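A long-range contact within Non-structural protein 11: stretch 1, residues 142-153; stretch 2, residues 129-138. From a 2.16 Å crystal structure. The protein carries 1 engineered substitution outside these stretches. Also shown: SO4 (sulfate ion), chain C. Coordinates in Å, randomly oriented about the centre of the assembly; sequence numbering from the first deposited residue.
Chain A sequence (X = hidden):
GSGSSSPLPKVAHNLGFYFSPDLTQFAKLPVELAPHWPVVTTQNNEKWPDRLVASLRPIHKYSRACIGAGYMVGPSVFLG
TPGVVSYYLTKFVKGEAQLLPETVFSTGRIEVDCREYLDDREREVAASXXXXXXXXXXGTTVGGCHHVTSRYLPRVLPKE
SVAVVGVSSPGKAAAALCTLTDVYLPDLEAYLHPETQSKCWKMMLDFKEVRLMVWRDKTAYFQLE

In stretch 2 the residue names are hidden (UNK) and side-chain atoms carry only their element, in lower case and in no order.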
# COMPACT_ATOMS: atom_id res chain seq x y z
N VAL A 142 16.70 -3.23 -10.61
CA VAL A 142 16.68 -3.98 -9.36
C VAL A 142 15.39 -3.60 -8.65
O VAL A 142 15.01 -2.43 -8.58
CB VAL A 142 17.96 -3.84 -8.47
CG1 VAL A 142 18.70 -2.55 -8.68
CG2 VAL A 142 17.64 -4.03 -6.98
N GLY A 143 14.69 -4.63 -8.17
CA GLY A 143 13.45 -4.48 -7.42
C GLY A 143 13.64 -4.95 -6.00
O GLY A 143 14.48 -5.81 -5.72
N GLY A 144 12.89 -4.34 -5.09
CA GLY A 144 12.67 -4.87 -3.76
C GLY A 144 13.84 -5.04 -2.79
O GLY A 144 14.01 -6.09 -2.19
N CYS A 145 14.61 -3.99 -2.59
CA CYS A 145 15.69 -4.02 -1.62
C CYS A 145 15.32 -3.11 -0.47
O CYS A 145 15.98 -2.10 -0.24
CB CYS A 145 16.97 -3.58 -2.29
SG CYS A 145 17.42 -4.72 -3.59
N HIS A 146 14.27 -3.48 0.24
CA HIS A 146 13.68 -2.57 1.23
C HIS A 146 14.07 -2.86 2.68
O HIS A 146 13.49 -2.28 3.59
CB HIS A 146 12.17 -2.55 1.05
CG HIS A 146 11.73 -2.01 -0.27
ND1 HIS A 146 11.14 -2.79 -1.24
CD2 HIS A 146 11.77 -0.76 -0.79
CE1 HIS A 146 10.85 -2.05 -2.29
NE2 HIS A 146 11.22 -0.81 -2.05
N HIS A 147 15.08 -3.70 2.89
CA HIS A 147 15.51 -4.03 4.24
C HIS A 147 17.03 -3.94 4.36
O HIS A 147 17.76 -4.08 3.38
CB HIS A 147 15.02 -5.42 4.65
CG HIS A 147 14.97 -5.62 6.13
ND1 HIS A 147 15.76 -6.53 6.78
CD2 HIS A 147 14.25 -4.99 7.08
CE1 HIS A 147 15.52 -6.48 8.08
NE2 HIS A 147 14.60 -5.54 8.29
N VAL A 148 17.48 -3.69 5.59
CA VAL A 148 18.90 -3.59 5.90
C VAL A 148 19.67 -4.88 5.60
O VAL A 148 20.88 -4.85 5.43
CB VAL A 148 19.10 -3.19 7.38
CG1 VAL A 148 18.78 -4.36 8.31
CG2 VAL A 148 20.52 -2.67 7.62
N THR A 149 18.95 -5.99 5.54
CA THR A 149 19.49 -7.30 5.17
C THR A 149 19.43 -7.59 3.65
O THR A 149 19.91 -8.64 3.21
CB THR A 149 18.74 -8.42 5.93
OG1 THR A 149 17.34 -8.40 5.60
CG2 THR A 149 18.90 -8.25 7.44
N SER A 150 18.87 -6.67 2.85
CA SER A 150 18.67 -6.91 1.42
C SER A 150 19.97 -6.92 0.62
O SER A 150 21.02 -6.49 1.09
CB SER A 150 17.72 -5.87 0.81
OG SER A 150 16.46 -5.87 1.45
N ARG A 151 19.87 -7.43 -0.60
CA ARG A 151 20.97 -7.36 -1.55
C ARG A 151 21.10 -5.97 -2.15
O ARG A 151 20.21 -5.11 -1.99
CB ARG A 151 20.76 -8.36 -2.66
CG ARG A 151 20.90 -9.79 -2.21
CD ARG A 151 20.44 -10.72 -3.31
NE ARG A 151 20.61 -12.13 -2.97
CZ ARG A 151 19.91 -13.14 -3.49
NH1 ARG A 151 18.96 -12.92 -4.40
NH2 ARG A 151 20.14 -14.38 -3.08
N TYR A 152 22.22 -5.76 -2.84
CA TYR A 152 22.46 -4.60 -3.70
C TYR A 152 22.56 -3.24 -2.96
O TYR A 152 22.50 -2.18 -3.59
CB TYR A 152 21.40 -4.57 -4.81
CG TYR A 152 21.21 -5.92 -5.48
CD1 TYR A 152 22.30 -6.64 -5.96
CD2 TYR A 152 19.94 -6.49 -5.61
CE1 TYR A 152 22.13 -7.88 -6.56
CE2 TYR A 152 19.76 -7.74 -6.20
CZ TYR A 152 20.86 -8.43 -6.66
OH TYR A 152 20.72 -9.66 -7.25
N LEU A 153 22.76 -3.27 -1.64
CA LEU A 153 22.77 -2.05 -0.85
C LEU A 153 24.14 -1.38 -0.90
O LEU A 153 25.16 -2.05 -1.05
CB LEU A 153 22.42 -2.33 0.60
CG LEU A 153 21.06 -2.95 0.87
CD1 LEU A 153 20.88 -3.02 2.38
CD2 LEU A 153 19.93 -2.18 0.20
N UNK A 129 8.57 -13.19 1.33
CA UNK A 129 8.42 -12.12 0.35
C UNK A 129 9.80 -11.73 -0.19
O UNK A 129 10.31 -10.64 0.12
c UNK A 129 7.72 -10.90 0.98
c UNK A 129 5.95 -9.20 1.18
c UNK A 129 6.23 -10.66 0.83
c UNK A 129 5.70 -10.95 -0.57
N UNK A 130 10.42 -12.60 -1.00
CA UNK A 130 11.81 -12.36 -1.40
C UNK A 130 12.00 -11.08 -2.21
O UNK A 130 13.03 -10.42 -2.08
c UNK A 130 10.89 -14.17 -2.67
c UNK A 130 9.86 -13.81 -1.64
c UNK A 130 12.18 -13.59 -2.23
N UNK A 131 11.01 -10.72 -3.03
CA UNK A 131 11.11 -9.48 -3.79
C UNK A 131 11.24 -8.33 -2.81
O UNK A 131 12.24 -7.63 -2.85
n UNK A 131 9.88 -6.85 -5.45
n UNK A 131 10.66 -6.92 -7.44
c UNK A 131 10.16 -8.18 -5.72
c UNK A 131 10.65 -8.21 -6.97
c UNK A 131 10.18 -6.12 -6.50
c UNK A 131 9.93 -9.27 -4.72
N UNK A 132 10.28 -8.18 -1.90
CA UNK A 132 10.30 -7.12 -0.86
C UNK A 132 11.60 -7.00 -0.08
O UNK A 132 12.15 -5.89 0.04
c UNK A 132 9.16 -7.31 0.13
N UNK A 133 12.08 -8.12 0.45
CA UNK A 133 13.09 -8.12 1.51
C UNK A 133 14.49 -8.61 1.13
O UNK A 133 15.46 -8.26 1.81
c UNK A 133 8.80 -7.45 4.24
c UNK A 133 11.23 -8.40 3.25
c UNK A 133 12.55 -8.92 2.71
c UNK A 133 9.85 -6.57 4.04
c UNK A 133 11.06 -7.05 3.55
c UNK A 133 10.16 -9.27 3.47
c UNK A 133 8.95 -8.80 3.96
N UNK A 134 14.62 -9.39 0.06
CA UNK A 134 15.92 -9.85 -0.42
C UNK A 134 16.38 -9.01 -1.63
O UNK A 134 17.51 -8.52 -1.66
c UNK A 134 15.62 -12.12 0.62
c UNK A 134 17.19 -11.85 -1.34
c UNK A 134 15.33 -13.61 0.47
c UNK A 134 15.89 -11.37 -0.70
N UNK A 135 15.49 -8.84 -2.60
CA UNK A 135 15.76 -8.09 -3.80
C UNK A 135 16.07 -9.01 -4.97
O UNK A 135 16.55 -10.12 -4.79
N UNK A 136 15.78 -8.52 -6.16
CA UNK A 136 16.04 -9.27 -7.38
C UNK A 136 16.28 -8.33 -8.54
O UNK A 136 16.06 -7.13 -8.42
c UNK A 136 14.85 -10.18 -7.69
c UNK A 136 13.63 -9.41 -8.13
o UNK A 136 12.81 -9.98 -8.88
o UNK A 136 13.48 -8.23 -7.75
N UNK A 137 16.71 -8.90 -9.66
CA UNK A 137 17.05 -8.14 -10.85
C UNK A 137 16.21 -8.62 -12.02
O UNK A 137 16.12 -9.82 -12.27
c UNK A 137 18.55 -8.27 -11.16
c UNK A 137 18.90 -7.69 -12.53
c UNK A 137 19.37 -7.60 -10.07
N UNK A 138 15.58 -7.68 -12.72
CA UNK A 138 14.91 -7.95 -13.99
C UNK A 138 15.46 -6.96 -15.01
O UNK A 138 15.16 -5.76 -14.95
c UNK A 138 12.58 -8.33 -15.02
n UNK A 138 8.94 -8.43 -13.70
c UNK A 138 11.09 -7.98 -14.91
c UNK A 138 13.39 -7.80 -13.84
c UNK A 138 10.38 -8.77 -13.81
S SO4 C . 23.02 -13.47 -0.93
O1 SO4 C . 24.03 -13.69 0.12
O2 SO4 C . 23.50 -13.98 -2.23
O3 SO4 C . 22.82 -12.00 -0.97
O4 SO4 C . 21.72 -14.14 -0.69
O HOH W 1 16.40 -10.08 3.74
O HOH W 2 18.72 -11.28 -6.39

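Position 129 carries four carbons, forked at the second, and stays clear of stretch 1; that fork makes it Leu-129, set at the N-cap of a short helix. At 130, three carbons close a ring onto the backbone N, which identifies Pro-130; its ring also faces none of stretch 1.

Position 131 has one carbon followed by a five-membered ring of three carbons and two nitrogens, with O of Gly-143 over one face of the ring: His-131. An ideal CB on Gly-143 would sit 2.4 Å from NE2 of His-131, a clash. The lack of a side chain makes room for the ring.

A single carbon at 132 gives Ala-132. It points away, so the backbone does the work: N of His-146 donates to O of Ala-132 at 3.2 Å.

Position 133 has one carbon and then a ring of six carbons, one of which comes near CB of His-147: Phe-133. Its CB also points away, though CD1 comes within 4.4 Å of CB of His-147. Its carbonyl O lies 2.6 Å from OG of Ser-150 and accepts from a water that also bonds OG1 of Thr-149.

Position 134 has four carbons, forked at the first, one arm two carbons long, with a carbon over one face of the Arg-151 guanidinium: Ile-134. Its O receives the N of Arg-151 at 2.8 Å, nearly straight at 169°, while the carbon over the guanidinium is CG2.

No side-chain atom exists at 135, and phi is positive: Gly-135. An ideal CB here would stand 2.5 Å from SG of Cys-145, and these backbone angles would also jam it against the preceding carbonyl.

At 136, two carbons, the second bearing two oxygens, mark Asp-136. Its backbone pairs with Gly-143 both ways: N of Asp-136 to O of Gly-143 at 3.0 Å, and N of Gly-143 to O of Asp-136 at 2.9 Å.

At 137, one carbon carries two more, and one of these approaches Tyr-152 and Val-142: Val-137. CG2 lies 3.7 Å from OH of Tyr-152 and 4.3 Å from CB of Val-142, which shares its sheet face.

At 138, four carbons in a row ending in nitrogen make Lys-138, whose end leads away from stretch 1.

The contact works by backbone first. A short antiparallel pairing leads into a helix end whose carbonyls meet the loop, and Gly-143, Gly-144 and Gly-135 leave room where a CB would clash. One approach is strained: O of Gly-144 sits 2.4 Å from O of His-131, two acceptors with no bond between them. Arg-151 packs on Ile-134 and Tyr-152 reaches Val-137; both are joined to O of Gly-135 through one water, while Arg-151 also holds a sulfate.

Stretch 2, residues 129-138: LPHAFIGDVK
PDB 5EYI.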